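Side-chain contacts in putative GH105 family protein (Salmonella enterica subsp. enterica serovar Paratyphi A, PDB 3QWT), which is of unknown function but probably acts as a glycoside hydrolase, perhaps on unsaturated galacturonyl sugars as family GH105 relatives do: residues 132-137 with 179-184; 303-308 with 373-378. One frame throughout, in Å; residues are numbered along the deposited sequence.

Contact 1. Residues 132-137 with 179-184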
loop_
_atom_site.group_PDB
_atom_site.type_symbol
_atom_site.label_atom_id
_atom_site.label_comp_id
_atom_site.label_asym_id
_atom_site.label_seq_id
_atom_site.Cartn_x
_atom_site.Cartn_y
_atom_site.Cartn_z
ATOM N N PRO A 132 30.340 -0.585 11.590
ATOM C CA PRO A 132 30.454 0.123 12.879
ATOM C C PRO A 132 31.085 1.512 12.732
ATOM O O PRO A 132 30.713 2.403 13.486
ATOM C CB PRO A 132 31.363 -0.781 13.727
ATOM C CG PRO A 132 31.473 -2.089 12.957
ATOM C CD PRO A 132 31.219 -1.765 11.513
ATOM N N TRP A 133 32.022 1.686 11.802
ATOM C CA TRP A 133 32.542 3.026 11.523
ATOM C C TRP A 133 31.412 3.980 11.181
ATOM O O TRP A 133 31.262 5.029 11.808
ATOM C CB TRP A 133 33.569 3.013 10.383
ATOM C CG TRP A 133 34.838 2.395 10.806
ATOM C CD1 TRP A 133 35.229 1.102 10.611
ATOM C CD2 TRP A 133 35.879 3.022 11.550
ATOM N NE1 TRP A 133 36.453 0.895 11.176
ATOM C CE2 TRP A 133 36.877 2.053 11.765
ATOM C CE3 TRP A 133 36.067 4.311 12.048
ATOM C CZ2 TRP A 133 38.058 2.331 12.450
ATOM C CZ3 TRP A 133 37.245 4.588 12.741
ATOM C CH2 TRP A 133 38.221 3.605 12.932
ATOM N N LEU A 134 30.617 3.587 10.188
ATOM C CA LEU A 134 29.530 4.417 9.672
ATOM C C LEU A 134 28.454 4.665 10.718
ATOM O O LEU A 134 28.022 5.806 10.900
ATOM C CB LEU A 134 28.909 3.780 8.431
ATOM C CG LEU A 134 29.846 3.553 7.250
ATOM C CD1 LEU A 134 29.159 2.661 6.242
ATOM C CD2 LEU A 134 30.257 4.865 6.605
ATOM N N GLU A 135 28.035 3.606 11.416
ATOM C CA GLU A 135 27.029 3.760 12.465
ATOM C C GLU A 135 27.541 4.643 13.589
ATOM O O GLU A 135 26.840 5.518 14.076
ATOM C CB GLU A 135 26.588 2.406 13.053
ATOM C CG GLU A 135 25.872 1.518 12.076
ATOM C CD GLU A 135 25.287 0.287 12.733
ATOM O OE1 GLU A 135 25.855 -0.174 13.750
ATOM O OE2 GLU A 135 24.257 -0.215 12.233
ATOM N N THR A 136 28.764 4.392 14.026
ATOM C CA THR A 136 29.253 5.122 15.177
ATOM C C THR A 136 29.334 6.627 14.910
ATOM O O THR A 136 28.847 7.426 15.718
ATOM C CB THR A 136 30.572 4.588 15.653
ATOM O OG1 THR A 136 30.444 3.172 15.870
ATOM C CG2 THR A 136 30.952 5.277 16.948
ATOM N N TRP A 137 29.891 7.002 13.760
ATOM C CA TRP A 137 30.119 8.412 13.448
ATOM C C TRP A 137 28.831 9.151 13.082
ATOM O O TRP A 137 28.644 10.310 13.457
ATOM C CB TRP A 137 31.168 8.562 12.335
ATOM C CG TRP A 137 32.623 8.396 12.792
ATOM C CD1 TRP A 137 33.231 7.243 13.186
ATOM C CD2 TRP A 137 33.625 9.412 12.846
ATOM N NE1 TRP A 137 34.549 7.477 13.482
ATOM C CE2 TRP A 137 34.813 8.807 13.295
ATOM C CE3 TRP A 137 33.635 10.785 12.554
ATOM C CZ2 TRP A 137 35.991 9.516 13.470
ATOM C CZ3 TRP A 137 34.815 11.493 12.732
ATOM C CH2 TRP A 137 35.974 10.858 13.186
ATOM N N ALA A 179 23.553 12.664 5.397
ATOM C CA ALA A 179 22.541 12.357 4.394
ATOM C C ALA A 179 22.837 11.045 3.657
ATOM O O ALA A 179 21.965 10.193 3.505
ATOM C CB ALA A 179 22.460 13.494 3.390
ATOM N N LYS A 180 24.062 10.876 3.185
ATOM C CA LYS A 180 24.337 9.705 2.364
ATOM C C LYS A 180 24.155 8.446 3.213
ATOM O O LYS A 180 23.490 7.485 2.799
ATOM C CB LYS A 180 25.725 9.774 1.729
ATOM C CG LYS A 180 26.198 8.459 1.102
ATOM C CD LYS A 180 25.269 7.966 0.006
ATOM C CE LYS A 180 25.890 6.784 -0.760
ATOM N NZ LYS A 180 25.009 6.178 -1.828
ATOM N N ILE A 181 24.699 8.484 4.422
ATOM C CA ILE A 181 24.613 7.337 5.318
ATOM C C ILE A 181 23.160 7.029 5.666
ATOM O O ILE A 181 22.774 5.865 5.753
ATOM C CB ILE A 181 25.437 7.568 6.607
ATOM C CG1 ILE A 181 26.911 7.726 6.244
ATOM C CG2 ILE A 181 25.270 6.400 7.566
ATOM C CD1 ILE A 181 27.816 7.863 7.435
ATOM N N GLY A 182 22.361 8.079 5.850
ATOM C CA GLY A 182 20.957 7.936 6.186
ATOM C C GLY A 182 20.218 7.177 5.096
ATOM O O GLY A 182 19.477 6.229 5.362
ATOM N N LYS A 183 20.426 7.597 3.856
ATOM C CA LYS A 183 19.892 6.864 2.728
ATOM C C LYS A 183 20.435 5.427 2.718
ATOM O O LYS A 183 19.670 4.466 2.669
ATOM C CB LYS A 183 20.236 7.594 1.441
ATOM C CG LYS A 183 19.448 8.886 1.249
ATOM C CD LYS A 183 17.939 8.564 1.140
ATOM C CE LYS A 183 17.073 9.803 1.001
ATOM N NZ LYS A 183 15.678 9.388 0.638
ATOM N N LEU A 184 21.752 5.291 2.811
ATOM C CA LEU A 184 22.412 3.985 2.755
ATOM C C LEU A 184 21.903 2.979 3.793
ATOM O O LEU A 184 21.554 1.851 3.452
ATOM C CB LEU A 184 23.932 4.149 2.883
ATOM C CG LEU A 184 24.748 2.848 2.887
ATOM C CD1 LEU A 184 24.463 2.033 1.642
ATOM C CD2 LEU A 184 26.255 3.123 3.008
#

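Contact 2. Residues 303-308 with 373-378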
loop_
_atom_site.group_PDB
_atom_site.type_symbol
_atom_site.label_atom_id
_atom_site.label_comp_id
_atom_site.label_asym_id
_atom_site.label_seq_id
_atom_site.Cartn_x
_atom_site.Cartn_y
_atom_site.Cartn_z
ATOM N N GLY A 303 29.780 22.190 -9.719
ATOM C CA GLY A 303 28.375 22.394 -9.403
ATOM C C GLY A 303 27.594 22.966 -10.562
ATOM O O GLY A 303 26.494 22.501 -10.882
ATOM N N ILE A 304 28.160 23.988 -11.193
ATOM C CA ILE A 304 27.501 24.620 -12.319
ATOM C C ILE A 304 27.312 23.616 -13.447
ATOM O O ILE A 304 26.250 23.545 -14.053
ATOM C CB ILE A 304 28.268 25.853 -12.790
ATOM C CG1 ILE A 304 28.294 26.892 -11.669
ATOM C CG2 ILE A 304 27.626 26.434 -14.049
ATOM C CD1 ILE A 304 29.126 28.142 -11.978
ATOM N N LEU A 305 28.332 22.816 -13.709
ATOM C CA LEU A 305 28.210 21.764 -14.706
ATOM C C LEU A 305 27.090 20.803 -14.349
ATOM O O LEU A 305 26.252 20.483 -15.182
ATOM C CB LEU A 305 29.515 20.982 -14.814
ATOM C CG LEU A 305 30.606 21.594 -15.676
ATOM C CD1 LEU A 305 31.911 20.804 -15.541
ATOM C CD2 LEU A 305 30.125 21.643 -17.115
ATOM N N LYS A 306 27.087 20.334 -13.107
ATOM C CA LYS A 306 26.124 19.322 -12.698
ATOM C C LYS A 306 24.718 19.912 -12.672
ATOM O O LYS A 306 23.760 19.262 -13.070
ATOM C CB LYS A 306 26.489 18.731 -11.338
ATOM C CG LYS A 306 25.686 17.475 -11.002
ATOM C CD LYS A 306 26.172 16.838 -9.718
ATOM C CE LYS A 306 25.381 15.578 -9.401
ATOM N NZ LYS A 306 26.173 14.695 -8.524
ATOM N N ALA A 307 24.605 21.157 -12.230
ATOM C CA ALA A 307 23.310 21.811 -12.175
ATOM C C ALA A 307 22.756 22.029 -13.587
ATOM O O ALA A 307 21.544 22.031 -13.794
ATOM C CB ALA A 307 23.394 23.114 -11.401
ATOM N N VAL A 308 23.633 22.196 -14.566
ATOM C CA VAL A 308 23.143 22.306 -15.930
ATOM C C VAL A 308 22.707 20.914 -16.384
ATOM O O VAL A 308 21.595 20.717 -16.894
ATOM C CB VAL A 308 24.193 22.889 -16.907
ATOM C CG1 VAL A 308 23.747 22.679 -18.349
ATOM C CG2 VAL A 308 24.426 24.383 -16.641
ATOM N N LEU A 373 36.598 18.108 -13.254
ATOM C CA LEU A 373 37.075 17.542 -14.505
ATOM C C LEU A 373 36.319 16.249 -14.819
ATOM O O LEU A 373 36.084 15.926 -15.991
ATOM C CB LEU A 373 38.601 17.343 -14.511
ATOM C CG LEU A 373 39.461 18.610 -14.535
ATOM C CD1 LEU A 373 40.947 18.267 -14.420
ATOM C CD2 LEU A 373 39.202 19.419 -15.788
ATOM N N THR A 374 35.898 15.528 -13.784
ATOM C CA THR A 374 35.124 14.300 -13.995
ATOM C C THR A 374 33.720 14.584 -14.494
ATOM O O THR A 374 33.205 13.896 -15.376
ATOM C CB THR A 374 35.043 13.449 -12.734
ATOM O OG1 THR A 374 36.362 13.045 -12.351
ATOM C CG2 THR A 374 34.199 12.215 -12.996
ATOM N N GLU A 375 33.091 15.600 -13.924
ATOM C CA GLU A 375 31.795 16.021 -14.407
ATOM C C GLU A 375 31.933 16.496 -15.864
ATOM O O GLU A 375 31.054 16.256 -16.698
ATOM C CB GLU A 375 31.204 17.096 -13.483
ATOM C CG GLU A 375 29.891 17.710 -13.964
ATOM C CD GLU A 375 28.711 16.733 -14.012
ATOM O OE1 GLU A 375 28.620 15.852 -13.149
ATOM O OE2 GLU A 375 27.849 16.865 -14.907
ATOM N N TYR A 376 33.053 17.138 -16.184
ATOM C CA TYR A 376 33.261 17.631 -17.543
ATOM C C TYR A 376 33.425 16.480 -18.542
ATOM O O TYR A 376 33.035 16.599 -19.712
ATOM C CB TYR A 376 34.466 18.564 -17.595
ATOM C CG TYR A 376 34.573 19.363 -18.884
ATOM C CD1 TYR A 376 35.575 19.088 -19.815
ATOM C CD2 TYR A 376 33.680 20.394 -19.163
ATOM C CE1 TYR A 376 35.683 19.805 -20.977
ATOM C CE2 TYR A 376 33.784 21.129 -20.340
ATOM C CZ TYR A 376 34.791 20.825 -21.242
ATOM O OH TYR A 376 34.917 21.535 -22.418
ATOM N N LEU A 377 33.990 15.369 -18.068
ATOM C CA LEU A 377 34.116 14.155 -18.870
ATOM C C LEU A 377 32.771 13.624 -19.348
ATOM O O LEU A 377 32.701 12.951 -20.374
ATOM C CB LEU A 377 34.851 13.053 -18.100
ATOM C CG LEU A 377 36.373 13.010 -18.318
ATOM C CD1 LEU A 377 37.000 11.919 -17.475
ATOM C CD2 LEU A 377 36.734 12.814 -19.791
ATOM N N ARG A 378 31.704 13.909 -18.612
ATOM C CA ARG A 378 30.380 13.451 -19.039
ATOM C C ARG A 378 30.015 14.031 -20.398
ATOM O O ARG A 378 29.289 13.408 -21.163
ATOM C CB ARG A 378 29.300 13.764 -18.003
ATOM C CG ARG A 378 29.382 12.899 -16.749
ATOM C CD ARG A 378 28.200 13.175 -15.834
ATOM N NE ARG A 378 26.965 12.579 -16.340
ATOM C CZ ARG A 378 26.629 11.302 -16.160
ATOM N NH1 ARG A 378 25.485 10.827 -16.644
ATOM N NH2 ARG A 378 27.447 10.495 -15.491
#

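Contact 1. Residues 132-137 with 179-184
L134 meets I181 and L184 across a small contact of apolar side chains between helix 131-143 and the last turns of helix 170-184. The CB of L134 sets out toward the other helix and already lies 4.3 Å from I181 CD1. Its CG swings beside the backbone N, opposite the carbonyl carbon (chi1 -60°), and from there the two methyls part company. CD2 takes the closest contact, 4.0 Å to I181 CD1, while CD1 goes to L184, whose CD2 stands 4.4 Å away. The bridging reach of I181 comes from its CG1-CD1 arm: CD1 is anti to CA (chi2 -176°), so the straight arm carries the methyl right across to L134. There it also comes within 4.0 Å of L134 O, touching backbone as well as side chain. No hydrogen bond crosses the contact, and the buried surface is modest, 143 Å² summed over both sides. Much of the surrounding packing is shared with helix 114-125, whose L118 and Y122 touch L134 and whose Y122 also touches L184. Helix 188-205 adds Y190 against I181. On another side of helix 131-143, W133 and W137 meet F381 of the second subunit, so this helix is joined both to its own chain's helices and to the assembly.

Contact 2. Residues 303-308 with 373-378
L305 and E375 make the tight part of this contact, with L305 CB only 3.4 Å from E375 CG. The glutamate chain then bends at chi2 (65°), which lays its carboxylate along the other helix: OE2 sits 3.7 Å from K306 CA, and OE1 is 4.0 Å from K306 CG. The charge is answered beyond the segments, by a salt bridge from OE2 to R309. K306 crosses E375 at about a right angle and runs on extended, leaving its NZ 5.4 Å from E375 OE1; the amine pairs instead with D243 and E246 and holds a glycerol. The grip slackens toward the tip of L305, a partly exposed residue: its CD1 comes no nearer than 3.9 Å to Y376 N and lies 4.0 Å from Y376 CB, at the edge of the ring and near its plane. Y376 OH is bonded to E322. The two helix segments approach to 9.3 Å between axes and run in nearly the same direction, 30° apart. Such co-directional neighbours are consistent with the alpha/alpha toroid of this protein, a fold in which helices of the same ring run the same way.

How the contacts relate
Both contacts join helices of a single toroidal domain, but far apart: their centres are 26 Å from each other and the nearest atoms about 11 Å. Contact 1 lies farther out, its centre about 19 Å from that of the chain against 13 Å for contact 2. The assembly relates them more directly: R378 of this chain forms a salt bridge to E135 of the third subunit, in that copy's 132-137, while the reciprocal pair, E135 of this chain with R378 of the second subunit, is long and weak. Only contact 2 has a ligand at hand, the glycerol about 3 Å from the K306 side chain, probably from the crystallisation liquor and no proof of an active site.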